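Local coordinates for sepf-like protein (Archaeoglobus fulgidus, PDB 3ZIE) that probably takes part in cell division as a SepF-like membrane anchor for the Z ring, at residues 14-17 and 18-22; 37-40 and 41-45; 60-63 and 64-68. The protein carries 1 engineered substitution. All coordinates share one frame; numbering follows the deposited sequence.

In the fold
The three contacts follow one another along the chain: contacts 1 and 2 each lie within one helix packed on the mixed sheet, and contact 3 within a hairpin of that sheet. Contact 1 covers successive turns of helix 14-22, contact 2 the opening of helix 38-55, and contact 3 the end of the hairpin made by strands 58-62 and 66-70. Centres of contacts 1 and 2 lie about 17 Å apart, yet Val14 CG2 reaches Val44 CG1 at 4.2 Å. Contacts 2 and 3, about 14 Å between centres, touch through Leu45 CD2 and Val67 CG2, also 4.2 Å. Contacts 1 and 3 sit on opposite sides of the chain's centre without touching, and both meet the second subunit.

Contact 1 (14-17 and 18-22); sequences VPEI and KREIY
Lys18 N, Arg19 N, Glu20 N and Ile21 N donate in turn to the carbonyl oxygens of Val14, Pro15, Glu16 and Ile17, a regular alpha-helical repeat in which the bond from Ile21 N to Ile17 O is nearly straight (173°). On the outer side, Glu16 and Arg19 form a salt bridge: Arg19 NH1 meets Glu16 OE1 at 2.8 Å, almost in the guanidinium plane, while the carboxylate is turned 47° from that plane. Arg19 folds back at chi3 (-104°), which sets its guanidinium over the Pro15 carbonyl, the oxygen standing 3.8 Å above CZ; Arg19 NH2 also lies against Pro15 CB. The other Glu16 oxygen, OE2, lies 3.6 Å from Glu20 OE2, and this pairing of like charges is probably eased by Arg4, which forms a salt bridge with Glu20 and a weak, long ion pair with Glu16. An alanine in place of Glu16 would leave the Arg19 guanidinium without its carboxylate and is likely to let it swing off the helix. Lys18 runs its methylenes past Val14, CE 3.8 Å from CG1. Helix 14-22 is the crossover of a beta-alpha-beta unit with strands 2-7 and 26-30: Ile17 packs on Val27 of strand 26-30, and beyond the unit Ile17 and Ile21 press on Met69 of strand 66-70, Lys18 and Ile21 touch helix 38-55, and Ile81 of the second subunit packs on Glu16, Ile17 and Glu20.

Contact 2 (37-40 and 41-45); sequences DKLT and LDRVL
Leu39 and Arg43, one helical turn apart, make the main side-chain contact here and are also joined through their backbones. Four main-chain bonds build the first turns: Leu41 N donates to Asp37 O, Asp42 N to Lys38 O (2.8 Å), Arg43 N to Leu39 O and Val44 N to Thr40 O, the last nearly straight at 172°. The capping bond comes next. The Asp37 carboxylate splits its oxygens over the exposed start of the helix: OD1 accepts from Thr40 N in a weak capping bond of 3.3 Å, and beside it OD2 takes a weak side-chain bond from Thr40 OG1 at 3.0 Å. Thr40 can offer its hydroxyl because OG1 lies beside its own backbone N (chi1 -65°), on the side facing the cap. A negative carboxylate at this end would probably also suit the helix dipole. Van der Waals contacts make up the rest. Both methyls of Leu39 lie against the charged Arg43 guanidinium: CD2 is 3.5 Å from NH2 and CD1 3.8 Å from NE, an oblique approach. Two carbons rest on carbonyl oxygens, Val44 CG2 3.4 Å from Thr40 O and Asp42 CB 3.4 Å from Lys38 O. Beyond the two segments, Val44 leans on Val8 and Leu11, Arg43 touches Leu11, and Leu41 touches Ile31, so the inner side of this turn faces the loops that follow strands 2-7 and 26-30. The arrangement is that of an aspartate N-cap, with Thr40 as the third helical residue, opening helix 38-55.

Contact 3 (60-63 and 64-68); sequences VGLG and EDYVI
Leu62 and Tyr66 pack their side chains closely, alongside and pointing the same way, CB to CB 3.9 Å; with Leu62 CG anti to the backbone N (chi1 170°), CD2 also comes to 3.9 Å from Tyr66 CB. Leu62 N donates to Tyr66 O, 46° out of the carbonyl plane, but Tyr66 N returns only a weak bond to Leu62 O at 3.3 Å. Two residues farther from the turn the backbone pairing is firmer: Val60 and Ile68 exchange a pair of hydrogen bonds, with Ile68 N to Val60 O 2.8 Å. Ile68 CD1 slots against Leu62 CB at 4.0 Å, and the face formed by Leu62, Tyr66 and Ile68 is met by Tyr66, Leu62 and Ile3 of the second subunit. The turn is the looser part. Gly63 has a positive phi (55°), and a side chain there would strike Glu64 N. One water links Asp65 N (2.7 Å) to Leu62 O; another bridges two acceptors, donating to Gly63 O and, at 2.6 Å, to Tyr66 O. Glu64 reaches out instead to Lys35 in a salt bridge. The largely apolar face of Leu62, Tyr66 and Ile68 thus serves the dimer interface, while the polar turn is held by water and charge.

Contact 1 (14-17 and 18-22)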
loop_
_atom_site.group_PDB
_atom_site.type_symbol
_atom_site.label_atom_id
_atom_site.label_comp_id
_atom_site.label_asym_id
_atom_site.label_seq_id
_atom_site.Cartn_x
_atom_site.Cartn_y
_atom_site.Cartn_z
ATOM N N VAL B 14 -6.723 3.646 -15.922
ATOM C CA VAL B 14 -5.551 4.545 -15.912
ATOM C C VAL B 14 -5.956 5.995 -15.751
ATOM O O VAL B 14 -5.383 6.676 -14.928
ATOM C CB VAL B 14 -4.633 4.340 -17.143
ATOM C CG1 VAL B 14 -3.642 5.541 -17.297
ATOM C CG2 VAL B 14 -3.900 2.996 -17.048
ATOM N N PRO B 15 -6.996 6.490 -16.490
ATOM C CA PRO B 15 -7.250 7.918 -16.361
ATOM C C PRO B 15 -7.676 8.313 -14.926
ATOM O O PRO B 15 -7.284 9.390 -14.444
ATOM C CB PRO B 15 -8.374 8.145 -17.411
ATOM C CG PRO B 15 -8.091 7.018 -18.442
ATOM C CD PRO B 15 -7.878 5.888 -17.510
ATOM N N GLU B 16 -8.450 7.472 -14.225
ATOM C CA GLU B 16 -8.811 7.811 -12.819
ATOM C C GLU B 16 -7.601 7.683 -11.862
ATOM O O GLU B 16 -7.528 8.421 -10.894
ATOM C CB GLU B 16 -10.004 6.972 -12.280
ATOM C CG GLU B 16 -10.384 7.265 -10.789
ATOM C CD GLU B 16 -10.732 8.742 -10.515
ATOM O OE1 GLU B 16 -11.173 9.419 -11.454
ATOM O OE2 GLU B 16 -10.531 9.249 -9.393
ATOM N N ILE B 17 -6.695 6.727 -12.108
ATOM C CA ILE B 17 -5.422 6.629 -11.320
ATOM C C ILE B 17 -4.621 7.915 -11.503
ATOM O O ILE B 17 -4.095 8.513 -10.536
ATOM C CB ILE B 17 -4.650 5.374 -11.693
ATOM C CG1 ILE B 17 -5.469 4.116 -11.261
ATOM C CG2 ILE B 17 -3.176 5.409 -11.177
ATOM C CD1 ILE B 17 -4.936 2.779 -11.937
ATOM N N LYS B 18 -4.565 8.384 -12.749
ATOM C CA LYS B 18 -3.816 9.619 -13.022
ATOM C C LYS B 18 -4.416 10.758 -12.229
ATOM O O LYS B 18 -3.678 11.546 -11.615
ATOM C CB LYS B 18 -3.779 9.956 -14.528
ATOM C CG LYS B 18 -2.893 9.016 -15.312
ATOM C CD LYS B 18 -3.050 9.305 -16.770
ATOM C CE LYS B 18 -1.809 8.869 -17.527
ATOM N NZ LYS B 18 -2.004 9.190 -19.007
ATOM N N ARG B 19 -5.747 10.865 -12.249
ATOM C CA ARG B 19 -6.449 11.935 -11.561
ATOM C C ARG B 19 -6.148 11.941 -10.052
ATOM O O ARG B 19 -5.900 13.009 -9.463
ATOM C CB ARG B 19 -7.975 11.856 -11.786
ATOM C CG ARG B 19 -8.565 13.004 -12.594
ATOM C CD ARG B 19 -10.076 12.740 -12.960
ATOM N NE ARG B 19 -10.133 12.345 -14.370
ATOM C CZ ARG B 19 -10.594 11.191 -14.870
ATOM N NH1 ARG B 19 -11.172 10.253 -14.111
ATOM N NH2 ARG B 19 -10.515 11.025 -16.181
ATOM N N GLU B 20 -6.157 10.767 -9.436
ATOM C CA GLU B 20 -5.839 10.653 -7.978
ATOM C C GLU B 20 -4.399 11.082 -7.623
ATOM O O GLU B 20 -4.176 11.841 -6.680
ATOM C CB GLU B 20 -6.145 9.212 -7.493
ATOM C CG GLU B 20 -7.638 8.919 -7.489
ATOM C CD GLU B 20 -8.359 9.624 -6.309
ATOM O OE1 GLU B 20 -7.815 10.598 -5.754
ATOM O OE2 GLU B 20 -9.473 9.202 -5.932
ATOM N N ILE B 21 -3.434 10.645 -8.420
ATOM C CA ILE B 21 -2.022 11.042 -8.271
ATOM C C ILE B 21 -1.838 12.567 -8.439
ATOM O O ILE B 21 -1.164 13.220 -7.597
ATOM C CB ILE B 21 -1.096 10.212 -9.271
ATOM C CG1 ILE B 21 -1.095 8.719 -8.879
ATOM C CG2 ILE B 21 0.354 10.776 -9.275
ATOM C CD1 ILE B 21 -0.354 8.402 -7.509
ATOM N N TYR B 22 -2.457 13.128 -9.489
ATOM C CA TYR B 22 -2.460 14.568 -9.715
ATOM C C TYR B 22 -3.139 15.299 -8.564
ATOM O O TYR B 22 -2.803 16.438 -8.287
ATOM C CB TYR B 22 -3.112 14.937 -11.086
ATOM C CG TYR B 22 -2.185 14.651 -12.283
ATOM C CD1 TYR B 22 -0.956 15.253 -12.371
ATOM C CD2 TYR B 22 -2.542 13.768 -13.307
ATOM C CE1 TYR B 22 -0.066 14.985 -13.440
ATOM C CE2 TYR B 22 -1.644 13.504 -14.401
ATOM C CZ TYR B 22 -0.413 14.116 -14.424
ATOM O OH TYR B 22 0.494 13.932 -15.460
#

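Contact 2 (37-40 and 41-45)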
loop_
_atom_site.group_PDB
_atom_site.type_symbol
_atom_site.label_atom_id
_atom_site.label_comp_id
_atom_site.label_asym_id
_atom_site.label_seq_id
_atom_site.Cartn_x
_atom_site.Cartn_y
_atom_site.Cartn_z
ATOM N N ASP B 37 -2.152 -11.037 -19.500
ATOM C CA ASP B 37 -2.412 -10.385 -20.791
ATOM C C ASP B 37 -1.287 -9.394 -20.883
ATOM O O ASP B 37 -1.486 -8.229 -20.587
ATOM C CB ASP B 37 -3.733 -9.635 -20.847
ATOM C CG ASP B 37 -3.989 -9.029 -22.225
ATOM O OD1 ASP B 37 -3.041 -8.845 -23.088
ATOM O OD2 ASP B 37 -5.166 -8.712 -22.463
ATOM N N LYS B 38 -0.115 -9.883 -21.252
ATOM C CA LYS B 38 1.073 -9.075 -21.157
ATOM C C LYS B 38 1.082 -7.850 -22.031
ATOM O O LYS B 38 1.627 -6.864 -21.662
ATOM C CB LYS B 38 2.265 -9.920 -21.333
ATOM C CG LYS B 38 2.287 -10.845 -20.158
ATOM C CD LYS B 38 3.368 -11.794 -20.190
ATOM C CE LYS B 38 3.142 -12.658 -18.988
ATOM N NZ LYS B 38 4.202 -13.608 -18.988
ATOM N N LEU B 39 0.419 -7.895 -23.170
ATOM C CA LEU B 39 0.372 -6.710 -23.979
ATOM C C LEU B 39 -0.362 -5.575 -23.221
ATOM O O LEU B 39 0.124 -4.439 -23.130
ATOM C CB LEU B 39 -0.271 -6.997 -25.310
ATOM C CG LEU B 39 -0.546 -5.708 -26.140
ATOM C CD1 LEU B 39 0.707 -4.737 -26.361
ATOM C CD2 LEU B 39 -1.189 -6.095 -27.513
ATOM N N THR B 40 -1.512 -5.908 -22.646
ATOM C CA THR B 40 -2.283 -4.956 -21.885
ATOM C C THR B 40 -1.456 -4.544 -20.648
ATOM O O THR B 40 -1.357 -3.372 -20.353
ATOM C CB THR B 40 -3.585 -5.591 -21.434
ATOM O OG1 THR B 40 -4.350 -5.877 -22.601
ATOM C CG2 THR B 40 -4.348 -4.673 -20.529
ATOM N N LEU B 41 -0.805 -5.493 -20.002
ATOM C CA LEU B 41 -0.038 -5.141 -18.805
ATOM C C LEU B 41 1.123 -4.163 -19.085
ATOM O O LEU B 41 1.377 -3.145 -18.348
ATOM C CB LEU B 41 0.502 -6.415 -18.183
ATOM C CG LEU B 41 1.632 -6.297 -17.164
ATOM C CD1 LEU B 41 1.033 -5.826 -15.872
ATOM C CD2 LEU B 41 2.280 -7.650 -16.994
ATOM N N ASP B 42 1.840 -4.464 -20.156
ATOM C CA ASP B 42 2.917 -3.582 -20.583
ATOM C C ASP B 42 2.447 -2.172 -20.883
ATOM O O ASP B 42 3.146 -1.245 -20.495
ATOM C CB ASP B 42 3.714 -4.162 -21.758
ATOM C CG ASP B 42 4.473 -5.386 -21.384
ATOM O OD1 ASP B 42 4.622 -5.678 -20.160
ATOM O OD2 ASP B 42 4.934 -6.066 -22.306
ATOM N N ARG B 43 1.289 -1.988 -21.535
ATOM C CA ARG B 43 0.787 -0.657 -21.865
ATOM C C ARG B 43 0.405 0.083 -20.597
ATOM O O ARG B 43 0.689 1.293 -20.446
ATOM C CB ARG B 43 -0.490 -0.668 -22.735
ATOM C CG ARG B 43 -0.400 -1.298 -24.118
ATOM C CD ARG B 43 -1.670 -0.999 -24.876
ATOM N NE ARG B 43 -1.821 -1.876 -26.018
ATOM C CZ ARG B 43 -2.990 -2.327 -26.492
ATOM N NH1 ARG B 43 -4.137 -1.996 -25.887
ATOM N NH2 ARG B 43 -3.026 -3.133 -27.570
ATOM N N VAL B 44 -0.305 -0.630 -19.696
ATOM C CA VAL B 44 -0.694 -0.005 -18.404
ATOM C C VAL B 44 0.591 0.419 -17.647
ATOM O O VAL B 44 0.725 1.568 -17.183
ATOM C CB VAL B 44 -1.553 -1.004 -17.554
ATOM C CG1 VAL B 44 -1.776 -0.466 -16.106
ATOM C CG2 VAL B 44 -2.948 -1.176 -18.225
ATOM N N LEU B 45 1.544 -0.505 -17.524
ATOM C CA LEU B 45 2.734 -0.195 -16.716
ATOM C C LEU B 45 3.563 0.921 -17.389
ATOM O O LEU B 45 4.178 1.773 -16.704
ATOM C CB LEU B 45 3.635 -1.422 -16.461
ATOM C CG LEU B 45 3.192 -2.522 -15.513
ATOM C CD1 LEU B 45 4.145 -3.782 -15.564
ATOM C CD2 LEU B 45 3.024 -1.992 -14.088
#

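Contact 3 (60-63 and 64-68)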
loop_
_atom_site.group_PDB
_atom_site.type_symbol
_atom_site.label_atom_id
_atom_site.label_comp_id
_atom_site.label_asym_id
_atom_site.label_seq_id
_atom_site.Cartn_x
_atom_site.Cartn_y
_atom_site.Cartn_z
ATOM N N VAL B 60 6.441 1.380 -7.269
ATOM C CA VAL B 60 7.213 0.246 -6.759
ATOM C C VAL B 60 6.291 -1.003 -6.782
ATOM O O VAL B 60 5.150 -0.917 -6.350
ATOM C CB VAL B 60 7.662 0.591 -5.318
ATOM C CG1 VAL B 60 8.369 -0.546 -4.668
ATOM C CG2 VAL B 60 8.656 1.818 -5.341
ATOM N N GLY B 61 6.779 -2.151 -7.239
ATOM C CA GLY B 61 6.001 -3.385 -7.154
ATOM C C GLY B 61 5.834 -3.799 -5.695
ATOM O O GLY B 61 6.726 -3.547 -4.876
ATOM N N LEU B 62 4.707 -4.433 -5.372
ATOM C CA LEU B 62 4.419 -4.933 -4.005
ATOM C C LEU B 62 3.977 -6.378 -4.233
ATOM O O LEU B 62 2.892 -6.630 -4.764
ATOM C CB LEU B 62 3.306 -4.113 -3.317
ATOM C CG LEU B 62 2.752 -4.672 -1.998
ATOM C CD1 LEU B 62 3.757 -4.482 -0.872
ATOM C CD2 LEU B 62 1.420 -4.062 -1.665
ATOM N N GLY B 63 4.832 -7.320 -3.884
ATOM C CA GLY B 63 4.630 -8.717 -4.302
ATOM C C GLY B 63 4.474 -8.847 -5.820
ATOM O O GLY B 63 5.013 -8.064 -6.614
ATOM N N GLU B 64 3.675 -9.821 -6.212
ATOM C CA GLU B 64 3.429 -10.139 -7.627
ATOM C C GLU B 64 2.277 -9.376 -8.215
ATOM O O GLU B 64 2.206 -9.209 -9.430
ATOM C CB GLU B 64 3.057 -11.641 -7.755
ATOM C CG GLU B 64 4.162 -12.588 -7.394
ATOM C CD GLU B 64 4.983 -12.978 -8.607
ATOM O OE1 GLU B 64 5.077 -12.162 -9.559
ATOM O OE2 GLU B 64 5.518 -14.117 -8.615
ATOM N N ASP B 65 1.335 -8.951 -7.381
ATOM C CA ASP B 65 0.040 -8.571 -7.911
ATOM C C ASP B 65 -0.342 -7.115 -7.762
ATOM O O ASP B 65 -1.395 -6.713 -8.246
ATOM C CB ASP B 65 -1.051 -9.513 -7.339
ATOM C CG ASP B 65 -0.895 -10.934 -7.848
ATOM O OD1 ASP B 65 -0.256 -11.108 -8.920
ATOM O OD2 ASP B 65 -1.376 -11.876 -7.189
ATOM N N TYR B 66 0.493 -6.335 -7.059
ATOM C CA TYR B 66 0.226 -4.922 -6.767
ATOM C C TYR B 66 1.391 -4.019 -7.174
ATOM O O TYR B 66 2.531 -4.434 -7.222
ATOM C CB TYR B 66 -0.009 -4.680 -5.254
ATOM C CG TYR B 66 -1.272 -5.295 -4.790
ATOM C CD1 TYR B 66 -2.484 -4.623 -4.907
ATOM C CD2 TYR B 66 -1.261 -6.555 -4.225
ATOM C CE1 TYR B 66 -3.685 -5.231 -4.482
ATOM C CE2 TYR B 66 -2.454 -7.173 -3.835
ATOM C CZ TYR B 66 -3.653 -6.492 -3.973
ATOM O OH TYR B 66 -4.814 -7.106 -3.566
ATOM N N VAL B 67 1.082 -2.760 -7.385
ATOM C CA VAL B 67 2.085 -1.730 -7.617
ATOM C C VAL B 67 1.661 -0.539 -6.766
ATOM O O VAL B 67 0.499 -0.177 -6.748
ATOM C CB VAL B 67 2.092 -1.347 -9.132
ATOM C CG1 VAL B 67 3.005 -0.278 -9.398
ATOM C CG2 VAL B 67 2.633 -2.529 -9.937
ATOM N N ILE B 68 2.595 0.078 -6.067
ATOM C CA ILE B 68 2.287 1.235 -5.228
ATOM C C ILE B 68 2.745 2.469 -6.002
ATOM O O ILE B 68 3.891 2.528 -6.472
ATOM C CB ILE B 68 3.023 1.199 -3.884
ATOM C CG1 ILE B 68 2.687 -0.056 -3.054
ATOM C CG2 ILE B 68 2.684 2.461 -3.081
ATOM C CD1 ILE B 68 3.709 -0.357 -1.896
HETATM O O HOH W 1 1.064 -9.043 -4.678
HETATM O O HOH W 2 3.969 -6.094 -8.591
#